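Local coordinates for protein translation initiation factor 6 (Methanocaldococcus jannaschii, PDB 1G61) that binds the 50S ribosomal subunit and prevents its association with the 30S subunit to form the 70S initiation complex, at residues V17-T22 against T26-F31; T51-S56 against L70-I75; K129-E132 against E138-I141; G142-L147 against S152-T157; G187-N190 against S195-A198. One frame throughout, in Å; residues are numbered along the deposited sequence.

Contact 1: residues V17-T22 against T26-F31; sequences VLALTT and TLLPIF
The Phe31 ring meets Leu18 at its edge and Pro29 on one face: Leu18 CD1 lies near the ring plane, 4.0 Å from Phe31 CZ, while Pro29 CB stands above that face, displaced toward the rim. Phe31 CG sits between the backbone N and the carbonyl carbon (chi1 58°), which folds the ring back so that its far end reaches Leu18, and the two side chains cross at about a right angle. Pro29 also touches Leu18 directly, its CD 3.2 Å from Leu18 O.

Beyond this end the segments form the antiparallel hairpin of strands 20-21 and 25-28. Leu20 and Leu27 are a hydrogen-bonded pair: Leu27 N lies 2.9 Å from Leu20 O, and Leu20 N lies 3.2 Å from Leu27 O. Their side chains run side by side, with Leu20 CD1 4.0 Å from Leu27 CG. Thr21 and Thr26 make the neighbouring non-hydrogen-bonded pair on the other face, with CA atoms 4.2 Å apart. There Thr21 OG1 and Thr26 OG1 lie 2.8 Å apart, close enough to share a hydrogen bond, and Thr26 OG1 also bonds Thr46 OG1. A valine in place of Thr26 would probably leave the hydroxyls of Thr21 and Thr46 without their shared partner.

The chemistry is thus divided between close hydroxyl contacts beside the turn and apolar packing toward Phe31. Within the apolar part, Leu18 O is buried without a partner in the model, consistent with Pro29 having no N-H to offer at the next position of the ladder.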
loop_
_atom_site.group_PDB
_atom_site.type_symbol
_atom_site.label_atom_id
_atom_site.label_comp_id
_atom_site.label_asym_id
_atom_site.label_seq_id
_atom_site.Cartn_x
_atom_site.Cartn_y
_atom_site.Cartn_z
ATOM N N VAL A 17 6.692 3.957 -2.001
ATOM C CA VAL A 17 7.858 3.207 -1.497
ATOM C C VAL A 17 8.107 3.519 -0.040
ATOM O O VAL A 17 8.610 2.715 0.739
ATOM C CB VAL A 17 9.075 3.595 -2.341
ATOM C CG1 VAL A 17 10.427 3.200 -1.745
ATOM C CG2 VAL A 17 8.923 2.948 -3.727
ATOM N N LEU A 18 7.766 4.757 0.359
ATOM C CA LEU A 18 8.089 5.261 1.671
ATOM C C LEU A 18 7.007 5.072 2.735
ATOM O O LEU A 18 7.250 5.364 3.907
ATOM C CB LEU A 18 8.356 6.788 1.559
ATOM C CG LEU A 18 9.607 7.174 0.747
ATOM C CD1 LEU A 18 9.651 8.691 0.618
ATOM C CD2 LEU A 18 10.877 6.678 1.447
ATOM N N ALA A 19 5.814 4.625 2.366
ATOM C CA ALA A 19 4.690 4.613 3.280
ATOM C C ALA A 19 3.627 3.633 2.869
ATOM O O ALA A 19 3.565 3.249 1.717
ATOM C CB ALA A 19 4.021 6.001 3.267
ATOM N N LEU A 20 2.806 3.238 3.843
ATOM C CA LEU A 20 1.626 2.430 3.522
ATOM C C LEU A 20 0.476 2.963 4.381
ATOM O O LEU A 20 0.697 3.540 5.479
ATOM C CB LEU A 20 1.805 0.947 3.689
ATOM C CG LEU A 20 2.043 0.395 5.094
ATOM C CD1 LEU A 20 0.797 0.133 5.931
ATOM C CD2 LEU A 20 2.723 -0.964 4.938
ATOM N N THR A 21 -0.751 2.696 3.987
ATOM C CA THR A 21 -1.915 3.013 4.806
ATOM C C THR A 21 -2.989 1.922 4.736
ATOM O O THR A 21 -3.087 1.165 3.762
ATOM C CB THR A 21 -2.531 4.358 4.325
ATOM O OG1 THR A 21 -3.425 4.864 5.349
ATOM C CG2 THR A 21 -3.262 4.280 2.999
ATOM N N THR A 22 -3.783 1.896 5.798
ATOM C CA THR A 22 -5.034 1.159 5.822
ATOM C C THR A 22 -6.132 2.204 6.063
ATOM O O THR A 22 -5.881 3.419 5.954
ATOM C CB THR A 22 -5.038 0.061 6.886
ATOM O OG1 THR A 22 -5.120 0.650 8.182
ATOM C CG2 THR A 22 -3.761 -0.751 6.781
ATOM N N THR A 26 -1.421 4.586 9.240
ATOM C CA THR A 26 -0.471 4.889 8.216
ATOM C C THR A 26 0.935 4.786 8.775
ATOM O O THR A 26 1.164 5.323 9.850
ATOM C CB THR A 26 -0.695 6.324 7.672
ATOM O OG1 THR A 26 -2.080 6.450 7.265
ATOM C CG2 THR A 26 0.239 6.564 6.503
ATOM N N LEU A 27 1.805 4.070 8.075
ATOM C CA LEU A 27 3.209 3.949 8.479
ATOM C C LEU A 27 4.027 4.866 7.592
ATOM O O LEU A 27 3.853 4.825 6.365
ATOM C CB LEU A 27 3.719 2.507 8.383
ATOM C CG LEU A 27 2.897 1.418 9.094
ATOM C CD1 LEU A 27 3.713 0.136 9.161
ATOM C CD2 LEU A 27 2.485 1.756 10.494
ATOM N N LEU A 28 4.891 5.669 8.224
ATOM C CA LEU A 28 5.602 6.732 7.548
ATOM C C LEU A 28 7.080 6.716 7.889
ATOM O O LEU A 28 7.479 6.183 8.937
ATOM C CB LEU A 28 5.043 8.118 7.956
ATOM C CG LEU A 28 3.587 8.402 7.545
ATOM C CD1 LEU A 28 3.049 9.629 8.233
ATOM C CD2 LEU A 28 3.510 8.525 6.013
ATOM N N PRO A 29 7.934 7.291 7.060
ATOM C CA PRO A 29 9.380 7.329 7.395
ATOM C C PRO A 29 9.684 8.240 8.572
ATOM O O PRO A 29 8.996 9.237 8.747
ATOM C CB PRO A 29 10.022 7.872 6.123
ATOM C CG PRO A 29 8.948 8.309 5.244
ATOM C CD PRO A 29 7.626 7.920 5.783
ATOM N N ILE A 30 10.741 7.866 9.327
ATOM C CA ILE A 30 11.076 8.692 10.495
ATOM C C ILE A 30 11.578 10.073 10.120
ATOM O O ILE A 30 11.556 10.959 10.993
ATOM C CB ILE A 30 12.157 8.005 11.393
ATOM C CG1 ILE A 30 13.501 7.746 10.673
ATOM C CG2 ILE A 30 11.572 6.731 11.984
ATOM C CD1 ILE A 30 14.544 7.222 11.676
ATOM N N PHE A 31 11.999 10.289 8.875
ATOM C CA PHE A 31 12.582 11.605 8.550
ATOM C C PHE A 31 11.504 12.646 8.323
ATOM O O PHE A 31 11.828 13.825 8.214
ATOM C CB PHE A 31 13.520 11.490 7.334
ATOM C CG PHE A 31 12.958 10.955 6.038
ATOM C CD1 PHE A 31 12.088 11.680 5.258
ATOM C CD2 PHE A 31 13.354 9.691 5.595
ATOM C CE1 PHE A 31 11.583 11.170 4.047
ATOM C CE2 PHE A 31 12.895 9.169 4.408
ATOM C CZ PHE A 31 12.035 9.928 3.638
#

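Contact 2: residues T51-S56 against L70-I75; sequences TNIGGS and LLLPKI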
loop_
_atom_site.group_PDB
_atom_site.type_symbol
_atom_site.label_atom_id
_atom_site.label_comp_id
_atom_site.label_asym_id
_atom_site.label_seq_id
_atom_site.Cartn_x
_atom_site.Cartn_y
_atom_site.Cartn_z
ATOM N N THR A 51 8.273 4.933 11.672
ATOM C CA THR A 51 9.111 3.808 12.058
ATOM C C THR A 51 10.022 3.443 10.899
ATOM O O THR A 51 9.690 3.630 9.728
ATOM C CB THR A 51 8.254 2.613 12.513
ATOM O OG1 THR A 51 9.118 1.590 13.062
ATOM C CG2 THR A 51 7.479 1.947 11.379
ATOM N N ASN A 52 11.184 2.870 11.207
ATOM C CA ASN A 52 11.962 2.122 10.253
ATOM C C ASN A 52 11.436 0.696 10.145
ATOM O O ASN A 52 10.775 0.207 11.082
ATOM C CB ASN A 52 13.426 2.023 10.712
ATOM C CG ASN A 52 14.221 3.323 10.635
ATOM O OD1 ASN A 52 13.898 4.231 9.884
ATOM N ND2 ASN A 52 15.275 3.354 11.448
ATOM N N ILE A 53 11.773 0.018 9.054
ATOM C CA ILE A 53 11.612 -1.441 8.931
ATOM C C ILE A 53 12.932 -2.014 8.372
ATOM O O ILE A 53 13.335 -1.558 7.315
ATOM C CB ILE A 53 10.419 -1.909 8.091
ATOM C CG1 ILE A 53 9.103 -1.390 8.716
ATOM C CG2 ILE A 53 10.409 -3.433 7.924
ATOM C CD1 ILE A 53 7.830 -1.719 7.958
ATOM N N GLY A 54 13.578 -2.929 9.094
ATOM C CA GLY A 54 14.859 -3.455 8.641
ATOM C C GLY A 54 15.920 -2.374 8.661
ATOM O O GLY A 54 16.956 -2.490 7.978
ATOM N N GLY A 55 15.766 -1.305 9.433
ATOM C CA GLY A 55 16.729 -0.235 9.504
ATOM C C GLY A 55 16.457 0.838 8.485
ATOM O O GLY A 55 17.194 1.844 8.481
ATOM N N SER A 56 15.480 0.640 7.635
ATOM C CA SER A 56 15.171 1.326 6.413
ATOM C C SER A 56 13.960 2.235 6.507
ATOM O O SER A 56 13.024 1.916 7.229
ATOM C CB SER A 56 14.947 0.229 5.322
ATOM O OG SER A 56 14.569 0.785 4.111
ATOM N N LEU A 70 -0.840 -7.231 9.567
ATOM C CA LEU A 70 0.340 -6.445 9.193
ATOM C C LEU A 70 1.441 -7.432 8.879
ATOM O O LEU A 70 1.791 -8.233 9.768
ATOM C CB LEU A 70 0.760 -5.517 10.352
ATOM C CG LEU A 70 2.138 -4.794 10.164
ATOM C CD1 LEU A 70 2.115 -3.854 8.994
ATOM C CD2 LEU A 70 2.519 -4.117 11.462
ATOM N N LEU A 71 1.974 -7.356 7.670
ATOM C CA LEU A 71 3.038 -8.288 7.249
ATOM C C LEU A 71 4.394 -7.568 7.281
ATOM O O LEU A 71 4.526 -6.464 6.730
ATOM C CB LEU A 71 2.803 -8.798 5.836
ATOM C CG LEU A 71 1.430 -9.357 5.530
ATOM C CD1 LEU A 71 1.371 -9.859 4.080
ATOM C CD2 LEU A 71 1.094 -10.493 6.481
ATOM N N LEU A 72 5.377 -8.212 7.887
ATOM C CA LEU A 72 6.713 -7.618 8.016
ATOM C C LEU A 72 7.713 -8.610 7.436
ATOM O O LEU A 72 7.520 -9.824 7.544
ATOM C CB LEU A 72 6.984 -7.348 9.482
ATOM C CG LEU A 72 6.106 -6.260 10.098
ATOM C CD1 LEU A 72 6.220 -6.300 11.624
ATOM C CD2 LEU A 72 6.494 -4.887 9.561
ATOM N N PRO A 73 8.819 -8.117 6.875
ATOM C CA PRO A 73 9.855 -8.985 6.322
ATOM C C PRO A 73 10.760 -9.510 7.424
ATOM O O PRO A 73 10.784 -9.023 8.581
ATOM C CB PRO A 73 10.607 -8.014 5.387
ATOM C CG PRO A 73 10.586 -6.708 6.143
ATOM C CD PRO A 73 9.158 -6.681 6.696
ATOM N N LYS A 74 11.571 -10.535 7.039
ATOM C CA LYS A 74 12.401 -11.199 8.036
ATOM C C LYS A 74 13.460 -10.265 8.613
ATOM O O LYS A 74 14.031 -10.579 9.668
ATOM C CB LYS A 74 13.054 -12.455 7.433
ATOM C CG LYS A 74 14.035 -12.135 6.302
ATOM C CD LYS A 74 14.569 -13.422 5.682
ATOM C CE LYS A 74 15.447 -13.121 4.474
ATOM N NZ LYS A 74 16.343 -14.264 4.137
ATOM N N ILE A 75 13.770 -9.166 7.939
ATOM C CA ILE A 75 14.805 -8.241 8.398
ATOM C C ILE A 75 14.259 -7.282 9.439
ATOM O O ILE A 75 15.023 -6.428 9.917
ATOM C CB ILE A 75 15.404 -7.482 7.186
ATOM C CG1 ILE A 75 14.376 -6.684 6.367
ATOM C CG2 ILE A 75 16.242 -8.387 6.284
ATOM C CD1 ILE A 75 15.021 -5.770 5.319
#
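Ile53 to Ser56 form a type I' beta turn, closed by backbone bonds from Ile53 N to Ser56 O (2.9 Å) and back from Ser56 N to Ile53 O, and its first corner, Gly54, comes against Ile75, their CA atoms 4.8 Å apart. The turn follows strand 47-50, whereas Leu72 and Pro73 belong to strand 69-73, so the contact joins the loop leaving strand 47-50 to a strand of the next sheet.

Ile53 carries the side-chain packing with two separate branches. Its CG2 lies opposite the backbone N (chi1 -60° for the CG1 branch), which directs it at the proline ring, 3.7 Å from Pro73 CD and equally near Pro73 CG. The longer branch ends in CD1, 3.8 Å from Leu72 CD2, and the side chain crosses both partners at about a right angle. Val59 and Leu62 of helix 59-62 also pack on Ile53.

Gly54 CA lies 3.2 Å from Ile75 O, with an angle of 148° at the hydrogen, good geometry for a weak C-H...O contact. Ile75 CG1 lies 4.0 Å from the same Gly54 CA, and a beta carbon on this glycine would collide with Ile75 CD1. Positive phi values at Gly54 and Gly55 suit the turn as well.

Cohesion between the segments is therefore apolar, aided by the C-H...O contact. The polar N-H groups of Gly54 and Gly55 are instead bound by the two carboxylate oxygens of Glu80, on helix 78-90, which probably helps to hold the turn in place.

Contact 3: residues K129-E132 against E138-I141; sequences KDIE and EVEI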
loop_
_atom_site.group_PDB
_atom_site.type_symbol
_atom_site.label_atom_id
_atom_site.label_comp_id
_atom_site.label_asym_id
_atom_site.label_seq_id
_atom_site.Cartn_x
_atom_site.Cartn_y
_atom_site.Cartn_z
ATOM N N LYS A 129 -0.509 -19.348 2.565
ATOM C CA LYS A 129 -1.306 -19.590 3.766
ATOM C C LYS A 129 -0.984 -18.564 4.839
ATOM O O LYS A 129 -1.919 -18.073 5.523
ATOM C CB LYS A 129 -1.041 -21.007 4.305
ATOM C CG LYS A 129 -1.995 -21.328 5.483
ATOM C CD LYS A 129 -1.984 -22.836 5.727
ATOM C CE LYS A 129 -2.637 -23.200 7.054
ATOM N NZ LYS A 129 -3.779 -22.301 7.407
ATOM N N ASP A 130 0.303 -18.258 5.057
ATOM C CA ASP A 130 0.639 -17.244 6.067
ATOM C C ASP A 130 -0.020 -15.891 5.775
ATOM O O ASP A 130 -0.446 -15.165 6.666
ATOM C CB ASP A 130 2.163 -17.054 6.043
ATOM C CG ASP A 130 2.954 -18.113 6.742
ATOM O OD1 ASP A 130 2.395 -18.946 7.513
ATOM O OD2 ASP A 130 4.213 -18.108 6.553
ATOM N N ILE A 131 -0.038 -15.534 4.486
ATOM C CA ILE A 131 -0.592 -14.251 4.044
ATOM C C ILE A 131 -2.089 -14.308 4.224
ATOM O O ILE A 131 -2.706 -13.382 4.765
ATOM C CB ILE A 131 -0.162 -13.962 2.616
ATOM C CG1 ILE A 131 1.358 -13.719 2.571
ATOM C CG2 ILE A 131 -0.872 -12.770 2.009
ATOM C CD1 ILE A 131 1.885 -13.718 1.109
ATOM N N GLU A 132 -2.748 -15.408 3.816
ATOM C CA GLU A 132 -4.193 -15.527 4.041
ATOM C C GLU A 132 -4.586 -15.437 5.494
ATOM O O GLU A 132 -5.576 -14.789 5.853
ATOM C CB GLU A 132 -4.660 -16.934 3.570
ATOM C CG GLU A 132 -4.747 -17.121 2.091
ATOM C CD GLU A 132 -4.835 -18.568 1.642
ATOM O OE1 GLU A 132 -4.468 -19.570 2.348
ATOM O OE2 GLU A 132 -5.293 -18.723 0.507
ATOM N N GLU A 138 -9.444 -13.411 0.921
ATOM C CA GLU A 138 -9.102 -14.261 -0.207
ATOM C C GLU A 138 -7.779 -13.816 -0.790
ATOM O O GLU A 138 -7.649 -12.592 -1.059
ATOM C CB GLU A 138 -10.212 -14.114 -1.263
ATOM C CG GLU A 138 -9.818 -14.872 -2.559
ATOM C CD GLU A 138 -10.675 -14.552 -3.746
ATOM O OE1 GLU A 138 -11.635 -13.745 -3.673
ATOM O OE2 GLU A 138 -10.478 -15.143 -4.837
ATOM N N VAL A 139 -6.864 -14.736 -1.046
ATOM C CA VAL A 139 -5.568 -14.429 -1.691
ATOM C C VAL A 139 -5.467 -15.174 -2.998
ATOM O O VAL A 139 -5.778 -16.371 -3.053
ATOM C CB VAL A 139 -4.398 -14.847 -0.763
ATOM C CG1 VAL A 139 -3.058 -14.672 -1.476
ATOM C CG2 VAL A 139 -4.446 -14.001 0.522
ATOM N N GLU A 140 -5.093 -14.481 -4.072
ATOM C CA GLU A 140 -4.799 -15.136 -5.342
ATOM C C GLU A 140 -3.383 -14.764 -5.778
ATOM O O GLU A 140 -2.856 -13.698 -5.400
ATOM C CB GLU A 140 -5.781 -14.673 -6.443
ATOM C CG GLU A 140 -7.226 -14.999 -6.096
ATOM C CD GLU A 140 -7.486 -16.472 -5.898
ATOM O OE1 GLU A 140 -6.704 -17.332 -6.384
ATOM O OE2 GLU A 140 -8.503 -16.838 -5.256
ATOM N N ILE A 141 -2.764 -15.622 -6.577
ATOM C CA ILE A 141 -1.421 -15.387 -7.095
ATOM C C ILE A 141 -1.552 -14.798 -8.479
ATOM O O ILE A 141 -2.384 -15.277 -9.292
ATOM C CB ILE A 141 -0.655 -16.730 -7.111
ATOM C CG1 ILE A 141 -0.368 -17.248 -5.689
ATOM C CG2 ILE A 141 0.573 -16.593 -7.976
ATOM C CD1 ILE A 141 -0.042 -18.732 -5.589
HETATM O O HOH W 1 -7.448 -17.450 -0.221
HETATM O O HOH W 2 -7.116 -19.198 -2.163
#
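Helix 128-135 and strand 138-141 are consecutive elements of a beta-alpha-beta unit that starts with strand 117-120, and they meet here through Ile131, Glu132 and Val139. Val139 CG2 is the shared point of contact. It lies 3.5 Å from Glu132 CG, so the aliphatic part of the glutamate packs on the valine, and 4.1 Å from Ile131 CG2, whose side chain crosses at about a right angle. Val139 CG2 stands opposite its own carbonyl carbon, with CG1 opposite the backbone N (chi1 174°), and this rotation turns the CG2 methyl to the helix.

Polar contact is made through water. Glu132 continues extended beyond CG, carrying OE2 to within 2.6 Å of water 1, and that water accepts a bond of 2.9 Å from Val139 N. Water 2 lies 3.3 Å from both Glu132 OE2 and Val139 O, long distances, and its protons are not assigned. A salt bridge with Lys128 NZ holds the same carboxylate oxygen, so its charge has a direct partner besides the waters.

Ile120 of the parallel strand 117-120 packs on both Ile131 and Val139. Hydrated Glu132 lies at the edge of this unit, while apolar packing of the helix on the strands it connects is characteristic of the beta-alpha-beta unit.

Contact 4: residues G142-L147 against S152-T157; sequences GTIAEL and SNAVVT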
loop_
_atom_site.group_PDB
_atom_site.type_symbol
_atom_site.label_atom_id
_atom_site.label_comp_id
_atom_site.label_asym_id
_atom_site.label_seq_id
_atom_site.Cartn_x
_atom_site.Cartn_y
_atom_site.Cartn_z
ATOM N N GLY A 142 -0.732 -13.794 -8.816
ATOM C CA GLY A 142 -0.781 -13.342 -10.219
ATOM C C GLY A 142 0.113 -12.141 -10.402
ATOM O O GLY A 142 0.963 -11.831 -9.527
ATOM N N THR A 143 -0.075 -11.478 -11.535
ATOM C CA THR A 143 0.749 -10.348 -11.977
ATOM C C THR A 143 -0.144 -9.151 -12.281
ATOM O O THR A 143 -1.366 -9.301 -12.251
ATOM C CB THR A 143 1.556 -10.735 -13.228
ATOM O OG1 THR A 143 0.646 -11.266 -14.208
ATOM C CG2 THR A 143 2.515 -11.884 -12.920
ATOM N N ILE A 144 0.456 -8.009 -12.577
ATOM C CA ILE A 144 -0.235 -6.816 -13.051
ATOM C C ILE A 144 0.491 -6.340 -14.288
ATOM O O ILE A 144 1.681 -6.020 -14.161
ATOM C CB ILE A 144 -0.281 -5.687 -11.979
ATOM C CG1 ILE A 144 -1.041 -6.085 -10.736
ATOM C CG2 ILE A 144 -0.799 -4.382 -12.611
ATOM C CD1 ILE A 144 -2.522 -5.877 -10.812
ATOM N N ALA A 145 -0.208 -6.331 -15.434
ATOM C CA ALA A 145 0.413 -5.896 -16.697
ATOM C C ALA A 145 1.666 -6.740 -16.900
ATOM O O ALA A 145 2.689 -6.195 -17.326
ATOM C CB ALA A 145 0.706 -4.416 -16.716
ATOM N N GLU A 146 1.632 -8.029 -16.591
ATOM C CA GLU A 146 2.715 -9.000 -16.760
ATOM C C GLU A 146 3.821 -8.869 -15.726
ATOM O O GLU A 146 4.786 -9.655 -15.753
ATOM C CB GLU A 146 3.379 -8.928 -18.158
ATOM C CG GLU A 146 2.352 -8.893 -19.300
ATOM C CD GLU A 146 2.990 -9.101 -20.664
ATOM O OE1 GLU A 146 3.188 -8.099 -21.402
ATOM O OE2 GLU A 146 3.244 -10.282 -20.974
ATOM N N LEU A 147 3.739 -7.935 -14.794
ATOM C CA LEU A 147 4.767 -7.699 -13.786
ATOM C C LEU A 147 4.452 -8.349 -12.459
ATOM O O LEU A 147 3.312 -8.288 -11.986
ATOM C CB LEU A 147 4.932 -6.175 -13.565
ATOM C CG LEU A 147 5.281 -5.400 -14.865
ATOM C CD1 LEU A 147 5.173 -3.904 -14.597
ATOM C CD2 LEU A 147 6.658 -5.811 -15.366
ATOM N N SER A 152 3.778 -2.675 -6.426
ATOM C CA SER A 152 4.360 -1.485 -7.035
ATOM C C SER A 152 3.491 -0.994 -8.194
ATOM O O SER A 152 3.565 0.184 -8.524
ATOM C CB SER A 152 5.745 -1.769 -7.596
ATOM O OG SER A 152 6.658 -2.174 -6.569
ATOM N N ASN A 153 2.711 -1.895 -8.810
ATOM C CA ASN A 153 2.071 -1.569 -10.066
ATOM C C ASN A 153 0.573 -1.357 -9.979
ATOM O O ASN A 153 -0.114 -1.268 -11.006
ATOM C CB ASN A 153 2.474 -2.651 -11.106
ATOM C CG ASN A 153 3.895 -2.354 -11.527
ATOM O OD1 ASN A 153 4.098 -1.388 -12.274
ATOM N ND2 ASN A 153 4.847 -3.162 -11.063
ATOM N N ALA A 154 0.058 -1.169 -8.767
ATOM C CA ALA A 154 -1.342 -0.808 -8.587
ATOM C C ALA A 154 -1.526 -0.236 -7.188
ATOM O O ALA A 154 -0.659 -0.423 -6.349
ATOM C CB ALA A 154 -2.258 -2.027 -8.769
ATOM N N VAL A 155 -2.627 0.469 -7.025
ATOM C CA VAL A 155 -3.102 1.003 -5.766
ATOM C C VAL A 155 -4.489 0.418 -5.561
ATOM O O VAL A 155 -5.320 0.419 -6.491
ATOM C CB VAL A 155 -3.208 2.542 -5.808
ATOM C CG1 VAL A 155 -3.830 3.109 -4.528
ATOM C CG2 VAL A 155 -1.862 3.171 -6.056
ATOM N N VAL A 156 -4.765 -0.077 -4.358
ATOM C CA VAL A 156 -6.080 -0.631 -4.078
ATOM C C VAL A 156 -6.545 -0.164 -2.707
ATOM O O VAL A 156 -5.747 -0.057 -1.772
ATOM C CB VAL A 156 -6.148 -2.166 -4.215
ATOM C CG1 VAL A 156 -5.389 -2.901 -3.123
ATOM C CG2 VAL A 156 -7.620 -2.592 -4.276
ATOM N N THR A 157 -7.846 0.137 -2.653
ATOM C CA THR A 157 -8.488 0.507 -1.405
ATOM C C THR A 157 -9.785 -0.304 -1.322
ATOM O O THR A 157 -10.110 -1.089 -2.256
ATOM C CB THR A 157 -8.824 1.991 -1.292
ATOM O OG1 THR A 157 -9.985 2.251 -2.123
ATOM C CG2 THR A 157 -7.653 2.858 -1.773
#
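Ile144 N and Leu147 O are joined by a 2.9 Å backbone hydrogen bond, returned from Leu147 N to Ile144 O, and the type I' beta turn so closed presents both side chains to Asn153. Ala145 and Glu146, at the corners, have the positive phi values (55° and 75°) that this turn requires.

Leu147 CD1 lies 3.6 Å from Asn153 OD1, and its distances to Asn153 ND2 and CG are nearly the same, evidence that the methyl rests against the amide as a whole and not on one polar atom. The two side chains cross at about a right angle. Ile144 touches the backbone side of the asparagine: its CG2, opposite the backbone N, is 3.6 Å from Asn153 O and 4.0 Å from Asn153 CB. Its other branch makes a looser contact, Ile144 CD1 to Ala154 CB at 4.4 Å.

Asn153 ND2 bonds Thr149 O in the intervening loop. An alanine at Asn153 is likely to leave Thr149 O without this partner and Leu147 CD1 without the amide it lies against.

Leu175 of helix 169-179 also covers Ile144. The whole is a type I' turn in the loop connecting strand 138-141 to strand 154-156, which belong to different sheets, packed against the start of the latter.

Contact 5: residues G187-N190 against S195-A198; sequences GTAN and SVGA
Val196 packs on Gly187, Thr188 and Ala189 within the long connection between strand 183-186 and strand 200-202, part of the pentein fold of the eIF-6 family. The loop turns back on itself, bringing Ala189 CA to 5.7 Å from Val196 CA.

The apolar contact depends on one methyl group. Val196 CG1 lies opposite the carbonyl carbon (chi1 -67°), and from there it projects over the extended backbone of Gly187 to Ala189. It is 3.8 Å from Thr188 CA and 3.9 Å from Ala189 N, while Ala189 CB, on the side of the other segment, is more loosely placed at 4.4 Å from Val196 CG1. The valine therefore packs chiefly on main chain and not on a partner side chain.

Hydrogen bonding serves the segments separately. Residues 196-198 have helical backbone angles, and the bond from Ala198 N to Ser195 O, 2.9 Å, closes this single turn without a regular helix following from it. In segment 187-190 the polar groups turn to other parts of the chain: Thr188 OG1 bonds Glu217 OE2 on helix 215-225, Asn190 ND2 bonds Pro13 O, and Asn190 N bonds Thr213 OG1. These bonds probably fix the path of the strip on which the valine rests.

Carbonyl-to-methyl packing completes the account. Val196 CG1 makes its shortest approach to the other segment here, with Gly187 O only 3.2 Å away.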
loop_
_atom_site.group_PDB
_atom_site.type_symbol
_atom_site.label_atom_id
_atom_site.label_comp_id
_atom_site.label_asym_id
_atom_site.label_seq_id
_atom_site.Cartn_x
_atom_site.Cartn_y
_atom_site.Cartn_z
ATOM N N GLY A 187 -3.851 4.089 -15.201
ATOM C CA GLY A 187 -3.235 5.389 -15.514
ATOM C C GLY A 187 -1.818 5.446 -14.930
ATOM O O GLY A 187 -1.265 4.465 -14.439
ATOM N N THR A 188 -1.239 6.633 -15.022
ATOM C CA THR A 188 0.100 6.877 -14.463
ATOM C C THR A 188 0.039 7.866 -13.305
ATOM O O THR A 188 -0.995 8.482 -13.017
ATOM C CB THR A 188 1.075 7.383 -15.542
ATOM O OG1 THR A 188 0.522 8.559 -16.157
ATOM C CG2 THR A 188 1.296 6.336 -16.635
ATOM N N ALA A 189 1.178 8.017 -12.623
ATOM C CA ALA A 189 1.303 9.058 -11.603
ATOM C C ALA A 189 2.696 9.677 -11.730
ATOM O O ALA A 189 3.538 9.141 -12.455
ATOM C CB ALA A 189 1.061 8.476 -10.225
ATOM N N ASN A 190 2.905 10.785 -11.045
ATOM C CA ASN A 190 4.212 11.425 -11.068
ATOM C C ASN A 190 4.696 11.670 -12.512
ATOM O O ASN A 190 5.858 11.466 -12.815
ATOM C CB ASN A 190 5.237 10.643 -10.264
ATOM C CG ASN A 190 5.152 10.900 -8.763
ATOM O OD1 ASN A 190 4.643 11.953 -8.342
ATOM N ND2 ASN A 190 5.624 9.954 -7.966
ATOM N N SER A 195 4.435 2.580 -12.404
ATOM C CA SER A 195 4.343 1.815 -11.156
ATOM C C SER A 195 3.581 2.675 -10.164
ATOM O O SER A 195 4.131 3.304 -9.258
ATOM C CB SER A 195 5.762 1.430 -10.723
ATOM O OG SER A 195 6.674 2.504 -10.889
ATOM N N VAL A 196 2.249 2.730 -10.326
ATOM C CA VAL A 196 1.497 3.727 -9.553
ATOM C C VAL A 196 1.496 3.403 -8.089
ATOM O O VAL A 196 1.330 4.325 -7.259
ATOM C CB VAL A 196 0.047 3.819 -10.105
ATOM C CG1 VAL A 196 0.114 4.403 -11.528
ATOM C CG2 VAL A 196 -0.680 2.504 -10.060
ATOM N N GLY A 197 1.693 2.147 -7.702
ATOM C CA GLY A 197 1.782 1.787 -6.286
ATOM C C GLY A 197 3.016 2.417 -5.629
ATOM O O GLY A 197 3.019 2.642 -4.423
ATOM N N ALA A 198 4.044 2.745 -6.375
ATOM C CA ALA A 198 5.218 3.423 -5.830
ATOM C C ALA A 198 4.923 4.895 -5.608
ATOM O O ALA A 198 5.720 5.551 -4.919
ATOM C CB ALA A 198 6.417 3.277 -6.775
#

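Overall arrangement
The five contacts follow one another along the chain, each closing before the next opens, and lie at different places around the ring-like pentein fold. Contacts 1 and 2 have centres 11 Å apart and join where strand 25-28 meets the chain leaving strand 47-50, Leu28 O probably accepting a bond from Thr51 N. Contact 2 reaches contact 3 through Leu71 and Ile131; segment 142-147 of contact 4 continues directly from segment 138-141. Contacts 4 and 5, 10 Å apart between centres, pack Val155 and Ala154 on Val196. Val17 against Ala198 brings contact 5 back to contact 1, while contacts 1 and 3 lie on opposite sides of the chain's centre, 23 Å apart between centres, consistent with one closed, compact body.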